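Local coordinates for protein tryptophanyl-tRNA synthetase (Cryptosporidium parvum Iowa II, PDB 3HV0) that probably attaches L-tryptophan to its cognate tRNA at the expense of ATP, as a class I aminoacyl-tRNA synthetase, and is seen here with tryptophan bound, at residues D116-K119 with F120-S124; L128-T131 with H132-Y136; L158-I161 with A162-Y165; H226-D229 with Q230-Y233; E137-K140 with D141-C145. One frame throughout, in Å; residues are numbered along the deposited sequence.

Along the chain the order is interaction 1, 2, 5, 3, 4, all within the class I catalytic domain with its mainly parallel sheet. Interaction 1 fills helix 116-122, which follows strand 110-114. Interactions 2 and 5 are successive parts of helix 128-143, their centres about 14 Å apart, and interaction 3 opens helix 157-174 after the edge strand 152-156. Interaction 4 lies where strand 222-227 passes into helix 231-240. Interactions 1 and 4, with centres about 17 Å apart, both touch the bound tryptophan. Interactions 1 and 3 both reach the second subunit, so helix 116-122 borders the amino acid pocket and the dimer interface at once.

Interaction 1 (D116-K119 with F120-S124); sequences DDEK and FIFKS. With TRP (tryptophan), chain C.
Glu118 and Phe122, one turn apart on helix 116-122, set their flat groups almost upright to each other, the carboxylate and ring planes 83° apart. This short helix follows strand 110-114 of the class I catalytic fold and carries two residues of the tryptophan pocket. The aliphatic part of Glu118 meets the ring: its CG lies 3.9 Å from CD2 of Phe122. The same ring edge receives the backbone O of Glu118 in its plane, 3.2 Å from CD2, while that oxygen accepts the N-H of Phe122 at 2.8 Å, within the carbonyl plane. One carbonyl therefore meets both the backbone and the ring of Phe122.

Beyond CG the Glu118 chain is extended (chi2 -172°), which carries the carboxylate away from the phenyl ring to the ligand. There OE1 accepts a hydrogen bond from the amino N of the bound tryptophan at 2.5 Å, and Thr115 OG1 also bonds to OE1; this second bond probably helps to fix the rotation of the carboxylate. Lys119 bends at chi2 (-59°) and brings its CE within 3.3 Å of the ligand O.

On another side of the helix, Asp117 OD1 bonds to Asn157 ND2 and OD2 to Tyr165 OH of the second subunit, and Lys173 of the second subunit makes a cation-pi contact with the Phe120 ring. Along the backbone the turns continue with Ile121 N to Asp117 O at 3.0 Å. At the helix end Lys123 N makes a weak bond to Lys119 O, and Lys123 CB packs 3.1 Å from that same oxygen.

Interaction 2 (L128-T131 with H132-Y136); sequences LEET and HNYAY
Leu128 opens the run by accepting the N-H of His132 at its O, 2.8 Å away, and the same oxygen lies close to the His132 CB. The Leu128 side chain leans on Phe120 of helix 116-122 and on Pro166 of the second subunit. Glu129 follows with its O bonded to Asn133 N at 3.2 Å, a nearly straight approach (N-H...O 170°). The side chain of Asn133 folds back beside this carbonyl because its CG stands next to its own backbone N (chi1 -63°).

These are the first turns of helix 128-143, one of the helices linking successive parallel strands in the class I catalytic domain. Glu130 O accepts Tyr134 N at 2.8 Å and also sits over one face of the Tyr134 ring, 3.0 Å from CG. The phenol is thus laid across the turn below it, with Glu130 CB 4.4 Å from Tyr134 CZ. Glu130 OE1 bonds to Thr127 OG1.

Thr131, last of the four, gives its O to Ala135 N at 2.9 Å; the donor stands above the carbonyl plane, 41° out of it. Its OG1 bonds back to Thr127 O, while the side chain packs against Asp116, Phe120 and Pro83.

Interaction 3 (L158-I161 with A162-Y165); sequences LEYI and AELY
Tyr160 lays its ring against Glu163 and Leu164 in the first turns of helix 157-174, which follows the outermost strand 152-156 at the parallel end of the mixed sheet. Across the two segments the ring takes a CH-pi contact: Glu163 CB lies 3.5 Å from the centroid of the Tyr160 ring, 19° off its normal. The carboxylate of Glu163 is turned only 25° from the ring plane and leads on to His212 NE2, bonded to OE2.

Apolar contact comes next. The Leu164 and Tyr160 side chains cross at about a right angle, with Leu164 CG 3.7 Å from Tyr160 CD2. With chi1 at -165° the tyrosine ring swings away from the backbone N and lies alongside the following turn. At the dimer interface Ile161 packs on Ala162 of the second subunit.

The backbone bonds show that the helix is kinked at Ala162 and Glu163, where the regular i to i-4 bonding is interrupted. The next bond after the kink, Leu164 N to Tyr160 O, is followed by a weak one from Tyr165 N to Ile161 O. Tyr160 OH is bonded to Ser209 O, tying the helix to the loop there, and Tyr165 OH to Asp117 OD2 of the second subunit. Leu164 N reaches Tyr160 O at 3.3 Å, within the carbonyl plane.

Interaction 4 (H226-D229 with Q230-Y233); sequences HAID and QDPY. With TRP (tryptophan), chain C.
The imidazole of His226 meets Gln230 CB and Asp231 obliquely, while a water lies at its edge, in the ring plane. The setting is a beta-alpha-beta unit: strand 222-227 ends here, a 3-10 turn follows, and helix 231-240 leads on to strand 250-254. His253 and Phe234 also meet the His226 ring. Next to the bound tryptophan, His226 CB is 3.4 Å from the ligand CZ3, so the aliphatic base of the histidine, and not its ring, makes the close approach to the indole. The ring is swung off by chi1 of 61°, which sets CG between the backbone N and carbonyl carbon.

The two nitrogens of the ring are engaged in different ways. His226 ND1 donates to Ala227 O at 2.7 Å, with that oxygen almost in the ring plane, and His226 NE2 is hydrogen-bonded to the water at 2.5 Å. The water in turn donates to Asp231 OD1 at 2.7 Å, and the same carboxylate oxygen is paired with Arg60; a charged arginine there would probably hold the aspartate ionised.

Ala227 O is gripped twice, since Gln230 N also donates to it at 3.0 Å, from the opposite face of the carbonyl plane. The side chain of Gln230, another pocket residue, runs toward the ligand's amino acid end. Within the turn, Ile228 CD1 packs 3.8 Å from Asp231 CB. Asp231 N closes that turn by donating to Ile228 O at 3.2 Å, the donor standing 59° out of the carbonyl plane.

Interaction 5 (E137-K140 with D141-C145); sequences ENMK and DIIAC
Asp141 and Glu137, one turn apart, share a cation: Asp141 OD2 forms a salt bridge with Arg366 NE and Glu137 OE1 one with Arg366 NH2, while the Asn138 amide is held at both ends, OD1 by Arg81 NE and ND2 by Ser85 O. The two carboxylates stay apart, Glu137 OE1 lying 6.5 Å from Asp141 OD2. Lys140 NZ adds only a long ion pair with Glu137 OE1 at 3.8 Å.

The backbone bonds of the last turns of helix 128-143 come next. Ile143 N donates to Met139 O at 2.7 Å with an N-H...O angle of 166°, and Ile142 N to Asn138 O at 2.9 Å. Ala144 N follows to Lys140 O, also at 2.9 Å, whereas the Asp141 N bond to Glu137 O is weak.

Further out, Met139 CE meets Ile143 CD1 at 4.2 Å, the methionine bending at chi3 (34°) to place its methyl there. These two side chains pack against helix 371-378, and Ile142 against Ile112 and Leu114 of strand 110-114, so this end of the helix touches both the sheet and the C-terminal helices. Because one guanidinium group serves two buried or partly buried acids, its charge probably offsets their mutual repulsion and favours both staying ionised; the same bridges tie this helix end to helix 344-367.

Interaction 1 (D116-K119 with F120-S124)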
# COMPACT_ATOMS: atom_id res chain seq x y z
N ASP A 116 -7.44 -2.63 9.86
CA ASP A 116 -8.22 -3.71 9.20
C ASP A 116 -7.43 -4.47 8.12
O ASP A 116 -7.71 -5.62 7.87
CB ASP A 116 -9.56 -3.22 8.63
CG ASP A 116 -9.46 -1.85 8.01
OD1 ASP A 116 -8.71 -1.65 7.06
OD2 ASP A 116 -10.12 -0.94 8.47
N ASP A 117 -6.45 -3.81 7.49
CA ASP A 117 -5.51 -4.46 6.59
C ASP A 117 -4.63 -5.52 7.26
O ASP A 117 -4.49 -6.62 6.74
CB ASP A 117 -4.64 -3.41 5.87
CG ASP A 117 -4.01 -2.39 6.82
OD1 ASP A 117 -4.19 -2.53 8.04
OD2 ASP A 117 -3.34 -1.45 6.34
N GLU A 118 -4.05 -5.19 8.42
CA GLU A 118 -3.12 -6.08 9.13
C GLU A 118 -3.72 -7.45 9.45
O GLU A 118 -3.10 -8.47 9.24
CB GLU A 118 -2.63 -5.40 10.43
CG GLU A 118 -1.81 -6.28 11.39
CD GLU A 118 -1.52 -5.62 12.76
OE1 GLU A 118 -2.16 -4.57 13.09
OE2 GLU A 118 -0.65 -6.16 13.51
N LYS A 119 -4.93 -7.44 9.99
CA LYS A 119 -5.53 -8.62 10.62
C LYS A 119 -6.13 -9.52 9.58
O LYS A 119 -6.11 -10.74 9.71
CB LYS A 119 -6.59 -8.21 11.66
CG LYS A 119 -6.00 -7.36 12.82
CD LYS A 119 -4.91 -8.18 13.53
CE LYS A 119 -4.36 -7.50 14.77
NZ LYS A 119 -3.49 -8.45 15.55
N PHE A 120 -6.62 -8.92 8.51
CA PHE A 120 -6.88 -9.69 7.32
C PHE A 120 -5.59 -10.35 6.81
O PHE A 120 -5.63 -11.48 6.32
CB PHE A 120 -7.48 -8.82 6.25
CG PHE A 120 -7.51 -9.48 4.89
CD1 PHE A 120 -8.40 -10.49 4.63
CD2 PHE A 120 -6.67 -9.07 3.89
CE1 PHE A 120 -8.45 -11.10 3.40
CE2 PHE A 120 -6.71 -9.67 2.64
CZ PHE A 120 -7.60 -10.69 2.39
N ILE A 121 -4.45 -9.66 6.92
CA ILE A 121 -3.20 -10.19 6.39
C ILE A 121 -2.62 -11.32 7.23
O ILE A 121 -2.21 -12.35 6.68
CB ILE A 121 -2.13 -9.09 6.16
CG1 ILE A 121 -2.44 -8.32 4.87
CG2 ILE A 121 -0.73 -9.73 6.00
CD1 ILE A 121 -2.32 -9.18 3.61
N PHE A 122 -2.63 -11.14 8.55
CA PHE A 122 -1.94 -12.02 9.49
C PHE A 122 -2.78 -13.16 10.05
O PHE A 122 -2.24 -14.01 10.75
CB PHE A 122 -1.41 -11.19 10.65
CG PHE A 122 -0.10 -10.54 10.36
CD1 PHE A 122 1.08 -11.11 10.79
CD2 PHE A 122 -0.04 -9.34 9.66
CE1 PHE A 122 2.29 -10.51 10.52
CE2 PHE A 122 1.15 -8.72 9.40
CZ PHE A 122 2.33 -9.31 9.83
N LYS A 123 -4.08 -13.17 9.75
CA LYS A 123 -5.02 -14.14 10.31
C LYS A 123 -5.82 -14.82 9.21
O LYS A 123 -6.86 -14.31 8.81
CB LYS A 123 -5.98 -13.45 11.28
CG LYS A 123 -5.34 -13.01 12.57
CD LYS A 123 -5.22 -14.20 13.52
CE LYS A 123 -4.12 -14.05 14.57
NZ LYS A 123 -3.98 -15.34 15.34
N SER A 124 -5.34 -15.99 8.78
CA SER A 124 -5.95 -16.78 7.69
C SER A 124 -7.48 -16.87 7.73
O SER A 124 -8.14 -16.90 6.69
CB SER A 124 -5.39 -18.21 7.70
N TRP C . -1.10 -3.68 15.18
CA TRP C . -1.57 -3.20 16.52
C TRP C . -2.28 -4.33 17.25
O TRP C . -2.74 -5.30 16.61
CB TRP C . -2.47 -1.96 16.42
CG TRP C . -1.71 -0.66 16.31
CD1 TRP C . -1.54 0.11 15.19
CD2 TRP C . -1.03 0.04 17.37
NE1 TRP C . -0.81 1.23 15.48
CE2 TRP C . -0.47 1.20 16.81
CE3 TRP C . -0.85 -0.20 18.72
CZ2 TRP C . 0.26 2.12 17.56
CZ3 TRP C . -0.12 0.70 19.47
CH2 TRP C . 0.44 1.85 18.88
OXT TRP C . -2.39 -4.27 18.49

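Interaction 2 (L128-T131 with H132-Y136)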
# COMPACT_ATOMS: atom_id res chain seq x y z
N LEU A 128 -11.71 -9.01 4.68
CA LEU A 128 -11.68 -7.57 4.82
C LEU A 128 -13.05 -7.05 5.17
O LEU A 128 -13.16 -6.04 5.88
CB LEU A 128 -11.16 -6.90 3.54
CG LEU A 128 -9.66 -6.99 3.33
CD1 LEU A 128 -9.32 -6.26 2.03
CD2 LEU A 128 -8.91 -6.41 4.51
N GLU A 129 -14.08 -7.73 4.70
CA GLU A 129 -15.45 -7.38 5.08
C GLU A 129 -15.65 -7.45 6.59
O GLU A 129 -16.22 -6.54 7.19
CB GLU A 129 -16.47 -8.28 4.40
CG GLU A 129 -17.88 -7.71 4.43
CD GLU A 129 -18.93 -8.75 4.12
OE1 GLU A 129 -18.65 -9.64 3.29
OE2 GLU A 129 -20.03 -8.68 4.72
N GLU A 130 -15.19 -8.54 7.20
CA GLU A 130 -15.31 -8.73 8.64
C GLU A 130 -14.44 -7.75 9.42
O GLU A 130 -14.87 -7.18 10.42
CB GLU A 130 -14.93 -10.15 9.02
CG GLU A 130 -15.94 -11.22 8.50
CD GLU A 130 -15.45 -12.63 8.71
OE1 GLU A 130 -14.33 -12.96 8.28
OE2 GLU A 130 -16.18 -13.42 9.31
N THR A 131 -13.21 -7.59 8.94
CA THR A 131 -12.24 -6.71 9.56
C THR A 131 -12.66 -5.25 9.51
O THR A 131 -12.37 -4.47 10.41
CB THR A 131 -10.86 -6.84 8.89
OG1 THR A 131 -10.53 -8.21 8.71
CG2 THR A 131 -9.83 -6.30 9.81
N HIS A 132 -13.35 -4.90 8.43
CA HIS A 132 -13.80 -3.54 8.24
C HIS A 132 -14.93 -3.26 9.20
O HIS A 132 -14.89 -2.25 9.90
CB HIS A 132 -14.21 -3.31 6.78
CG HIS A 132 -14.54 -1.89 6.46
ND1 HIS A 132 -13.59 -0.89 6.48
CD2 HIS A 132 -15.71 -1.30 6.13
CE1 HIS A 132 -14.17 0.26 6.17
NE2 HIS A 132 -15.45 0.04 5.95
N ASN A 133 -15.92 -4.18 9.26
CA ASN A 133 -17.02 -4.07 10.23
C ASN A 133 -16.55 -4.10 11.69
O ASN A 133 -17.04 -3.31 12.53
CB ASN A 133 -18.05 -5.18 10.03
CG ASN A 133 -18.74 -5.10 8.67
OD1 ASN A 133 -18.76 -4.05 8.01
ND2 ASN A 133 -19.29 -6.23 8.23
N TYR A 134 -15.60 -5.00 11.99
CA TYR A 134 -15.07 -5.13 13.33
C TYR A 134 -14.35 -3.83 13.70
O TYR A 134 -14.33 -3.44 14.86
CB TYR A 134 -14.04 -6.24 13.41
CG TYR A 134 -14.50 -7.67 13.40
CD1 TYR A 134 -15.85 -8.01 13.36
CD2 TYR A 134 -13.56 -8.69 13.44
CE1 TYR A 134 -16.25 -9.36 13.34
CE2 TYR A 134 -13.94 -10.03 13.41
CZ TYR A 134 -15.28 -10.36 13.37
OH TYR A 134 -15.63 -11.69 13.35
N ALA A 135 -13.73 -3.20 12.69
CA ALA A 135 -13.11 -1.90 12.86
C ALA A 135 -14.12 -0.86 13.32
O ALA A 135 -13.85 -0.12 14.27
CB ALA A 135 -12.47 -1.45 11.58
N TYR A 136 -15.28 -0.81 12.68
CA TYR A 136 -16.25 0.24 13.00
C TYR A 136 -16.90 0.05 14.37
O TYR A 136 -17.14 1.02 15.08
CB TYR A 136 -17.27 0.48 11.88
CG TYR A 136 -16.79 1.62 11.01
CD1 TYR A 136 -17.39 2.88 11.04
CD2 TYR A 136 -15.66 1.47 10.22
CE1 TYR A 136 -16.89 3.94 10.25
CE2 TYR A 136 -15.16 2.50 9.43
CZ TYR A 136 -15.77 3.73 9.45
OH TYR A 136 -15.22 4.71 8.66

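Interaction 3 (L158-I161 with A162-Y165)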
# COMPACT_ATOMS: atom_id res chain seq x y z
N LEU A 158 -8.06 0.98 5.52
CA LEU A 158 -8.71 0.87 4.21
C LEU A 158 -9.23 2.23 3.73
O LEU A 158 -9.38 2.46 2.52
CB LEU A 158 -9.83 -0.18 4.22
CG LEU A 158 -9.37 -1.65 4.05
CD1 LEU A 158 -10.51 -2.56 3.59
CD2 LEU A 158 -8.27 -1.78 3.05
N GLU A 159 -9.50 3.14 4.66
CA GLU A 159 -10.08 4.41 4.26
C GLU A 159 -9.11 5.56 4.17
O GLU A 159 -9.40 6.51 3.48
CB GLU A 159 -11.27 4.72 5.14
CG GLU A 159 -12.49 3.97 4.64
CD GLU A 159 -13.67 4.08 5.55
OE1 GLU A 159 -13.53 4.66 6.65
OE2 GLU A 159 -14.73 3.57 5.15
N TYR A 160 -7.96 5.45 4.83
CA TYR A 160 -6.98 6.53 4.92
C TYR A 160 -5.66 6.18 4.26
O TYR A 160 -4.70 6.94 4.35
CB TYR A 160 -6.74 6.89 6.39
CG TYR A 160 -6.02 8.20 6.64
CD1 TYR A 160 -6.61 9.41 6.33
CD2 TYR A 160 -4.76 8.23 7.22
CE1 TYR A 160 -5.97 10.62 6.56
CE2 TYR A 160 -4.10 9.41 7.44
CZ TYR A 160 -4.71 10.61 7.12
OH TYR A 160 -4.05 11.79 7.36
N ILE A 161 -5.62 5.04 3.57
CA ILE A 161 -4.39 4.51 3.01
C ILE A 161 -3.68 5.49 2.07
O ILE A 161 -2.46 5.59 2.07
CB ILE A 161 -4.63 3.13 2.29
CG1 ILE A 161 -3.30 2.55 1.82
CG2 ILE A 161 -5.60 3.25 1.13
CD1 ILE A 161 -2.37 2.22 2.95
N ALA A 162 -4.46 6.21 1.26
CA ALA A 162 -3.91 7.14 0.28
C ALA A 162 -3.16 8.26 0.93
O ALA A 162 -2.13 8.67 0.43
CB ALA A 162 -5.02 7.71 -0.58
N GLU A 163 -3.69 8.78 2.03
CA GLU A 163 -2.96 9.80 2.79
C GLU A 163 -1.67 9.23 3.40
O GLU A 163 -0.69 9.95 3.51
CB GLU A 163 -3.84 10.39 3.88
CG GLU A 163 -5.03 11.20 3.34
CD GLU A 163 -4.66 12.56 2.78
OE1 GLU A 163 -3.59 13.10 3.15
OE2 GLU A 163 -5.46 13.10 1.99
N LEU A 164 -1.65 7.96 3.78
CA LEU A 164 -0.42 7.34 4.32
C LEU A 164 0.57 6.88 3.23
O LEU A 164 1.78 6.73 3.50
CB LEU A 164 -0.77 6.14 5.21
CG LEU A 164 -1.59 6.46 6.48
CD1 LEU A 164 -1.97 5.19 7.22
CD2 LEU A 164 -0.86 7.44 7.39
N TYR A 165 0.08 6.67 2.01
CA TYR A 165 0.88 6.00 1.00
C TYR A 165 2.23 6.68 0.76
O TYR A 165 3.24 5.99 0.62
CB TYR A 165 0.10 5.84 -0.31
CG TYR A 165 0.61 4.74 -1.24
CD1 TYR A 165 1.22 3.60 -0.76
CD2 TYR A 165 0.41 4.83 -2.61
CE1 TYR A 165 1.65 2.59 -1.62
CE2 TYR A 165 0.86 3.81 -3.49
CZ TYR A 165 1.47 2.70 -2.97
OH TYR A 165 1.91 1.67 -3.79

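Interaction 4 (H226-D229 with Q230-Y233)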
# COMPACT_ATOMS: atom_id res chain seq x y z
N HIS A 226 2.02 2.37 23.62
CA HIS A 226 1.74 1.02 23.10
C HIS A 226 2.10 -0.11 24.08
O HIS A 226 2.92 0.06 24.98
CB HIS A 226 2.43 0.81 21.74
CG HIS A 226 3.92 0.93 21.76
ND1 HIS A 226 4.75 -0.12 22.10
CD2 HIS A 226 4.75 1.95 21.40
CE1 HIS A 226 6.01 0.26 22.00
NE2 HIS A 226 6.04 1.51 21.57
N ALA A 227 1.45 -1.25 23.92
CA ALA A 227 1.87 -2.45 24.63
C ALA A 227 3.30 -2.73 24.18
O ALA A 227 3.66 -2.45 23.04
CB ALA A 227 0.97 -3.61 24.30
N ILE A 228 4.12 -3.24 25.09
CA ILE A 228 5.54 -3.41 24.80
C ILE A 228 5.78 -4.27 23.57
O ILE A 228 6.80 -4.16 22.93
CB ILE A 228 6.30 -4.00 26.00
CG1 ILE A 228 7.81 -3.99 25.73
CG2 ILE A 228 5.86 -5.44 26.29
CD1 ILE A 228 8.28 -2.78 24.96
N ASP A 229 4.84 -5.15 23.25
CA ASP A 229 5.04 -6.07 22.13
C ASP A 229 4.94 -5.39 20.77
O ASP A 229 5.29 -5.99 19.75
CB ASP A 229 4.09 -7.26 22.22
CG ASP A 229 2.68 -6.93 21.77
OD1 ASP A 229 2.17 -7.65 20.88
OD2 ASP A 229 2.05 -5.98 22.30
N GLN A 230 4.46 -4.15 20.73
CA GLN A 230 4.41 -3.39 19.48
C GLN A 230 5.73 -2.67 19.18
O GLN A 230 5.93 -2.18 18.06
CB GLN A 230 3.27 -2.37 19.50
CG GLN A 230 1.92 -3.01 19.70
CD GLN A 230 1.50 -3.90 18.53
OE1 GLN A 230 1.60 -3.52 17.36
NE2 GLN A 230 1.00 -5.07 18.85
N ASP A 231 6.63 -2.62 20.16
CA ASP A 231 7.92 -1.94 20.04
C ASP A 231 8.69 -2.09 18.70
O ASP A 231 9.26 -1.10 18.23
CB ASP A 231 8.84 -2.35 21.18
CG ASP A 231 10.10 -1.50 21.23
OD1 ASP A 231 9.97 -0.25 21.27
OD2 ASP A 231 11.21 -2.10 21.21
N PRO A 232 8.74 -3.31 18.11
CA PRO A 232 9.45 -3.54 16.84
C PRO A 232 9.14 -2.56 15.71
O PRO A 232 10.04 -2.14 15.01
CB PRO A 232 8.97 -4.94 16.43
CG PRO A 232 8.80 -5.65 17.72
CD PRO A 232 8.31 -4.59 18.71
N TYR A 233 7.87 -2.22 15.53
CA TYR A 233 7.48 -1.26 14.48
C TYR A 233 8.13 0.09 14.71
O TYR A 233 8.51 0.75 13.76
CB TYR A 233 5.95 -1.05 14.43
CG TYR A 233 5.16 -2.31 14.14
CD1 TYR A 233 4.60 -3.07 15.17
CD2 TYR A 233 4.95 -2.74 12.82
CE1 TYR A 233 3.88 -4.21 14.91
CE2 TYR A 233 4.25 -3.90 12.55
CZ TYR A 233 3.71 -4.63 13.60
OH TYR A 233 2.98 -5.77 13.34
N TRP C . -1.10 -3.68 15.18
CA TRP C . -1.57 -3.20 16.52
C TRP C . -2.28 -4.33 17.25
O TRP C . -2.74 -5.30 16.61
CB TRP C . -2.47 -1.96 16.42
CG TRP C . -1.71 -0.66 16.31
CD1 TRP C . -1.54 0.11 15.19
CD2 TRP C . -1.03 0.04 17.37
NE1 TRP C . -0.81 1.23 15.48
CE2 TRP C . -0.47 1.20 16.81
CE3 TRP C . -0.85 -0.20 18.72
CZ2 TRP C . 0.26 2.12 17.56
CZ3 TRP C . -0.12 0.70 19.47
CH2 TRP C . 0.44 1.85 18.88
OXT TRP C . -2.39 -4.27 18.49
O HOH W 1 8.44 1.99 20.91

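Interaction 5 (E137-K140 with D141-C145)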
# COMPACT_ATOMS: atom_id res chain seq x y z
N GLU A 137 -17.14 -1.20 14.75
CA GLU A 137 -17.66 -1.46 16.09
C GLU A 137 -16.61 -1.12 17.12
O GLU A 137 -16.91 -0.48 18.14
CB GLU A 137 -18.09 -2.92 16.23
CG GLU A 137 -19.27 -3.30 15.36
CD GLU A 137 -20.51 -2.52 15.69
OE1 GLU A 137 -20.66 -2.10 16.84
OE2 GLU A 137 -21.34 -2.33 14.78
N ASN A 138 -15.38 -1.54 16.85
CA ASN A 138 -14.22 -1.18 17.70
C ASN A 138 -14.09 0.32 17.94
O ASN A 138 -13.76 0.72 19.05
CB ASN A 138 -12.93 -1.73 17.10
CG ASN A 138 -12.77 -3.24 17.32
OD1 ASN A 138 -11.67 -3.75 17.17
ND2 ASN A 138 -13.85 -3.95 17.68
N MET A 139 -14.34 1.15 16.92
CA MET A 139 -14.32 2.61 17.07
C MET A 139 -15.27 3.10 18.15
O MET A 139 -14.93 4.02 18.90
CB MET A 139 -14.71 3.34 15.78
CG MET A 139 -13.74 3.18 14.65
SD MET A 139 -13.97 4.37 13.32
CE MET A 139 -14.50 5.80 14.27
N LYS A 140 -16.45 2.50 18.20
CA LYS A 140 -17.44 2.83 19.21
C LYS A 140 -16.91 2.57 20.63
O LYS A 140 -17.08 3.39 21.54
CB LYS A 140 -18.74 2.03 19.00
CG LYS A 140 -19.47 2.33 17.71
CD LYS A 140 -20.64 1.38 17.48
CE LYS A 140 -21.63 1.98 16.48
NZ LYS A 140 -22.73 1.05 16.08
N ASP A 141 -16.28 1.41 20.81
CA ASP A 141 -15.64 1.11 22.09
C ASP A 141 -14.54 2.13 22.36
O ASP A 141 -14.32 2.52 23.49
CB ASP A 141 -14.98 -0.27 22.07
CG ASP A 141 -15.96 -1.41 21.87
OD1 ASP A 141 -15.52 -2.47 21.37
OD2 ASP A 141 -17.15 -1.26 22.21
N ILE A 142 -13.81 2.51 21.31
CA ILE A 142 -12.70 3.45 21.48
C ILE A 142 -13.24 4.82 21.88
O ILE A 142 -12.77 5.40 22.85
CB ILE A 142 -11.80 3.51 20.24
CG1 ILE A 142 -10.99 2.21 20.15
CG2 ILE A 142 -10.85 4.72 20.31
CD1 ILE A 142 -10.27 2.00 18.85
N ILE A 143 -14.26 5.29 21.17
CA ILE A 143 -14.88 6.60 21.47
C ILE A 143 -15.53 6.60 22.86
O ILE A 143 -15.57 7.63 23.55
CB ILE A 143 -15.91 7.00 20.40
CG1 ILE A 143 -15.21 7.26 19.06
CG2 ILE A 143 -16.70 8.24 20.82
CD1 ILE A 143 -16.12 7.12 17.87
N ALA A 144 -16.02 5.43 23.28
CA ALA A 144 -16.63 5.27 24.60
C ALA A 144 -15.67 5.53 25.78
O ALA A 144 -16.12 5.60 26.91
CB ALA A 144 -17.28 3.88 24.74
N CYS A 145 -14.37 5.66 25.52
CA CYS A 145 -13.40 6.02 26.56
C CYS A 145 -13.38 7.52 26.89
O CYS A 145 -12.65 7.97 27.79
CB CYS A 145 -11.99 5.58 26.15
SG CYS A 145 -11.74 3.75 25.84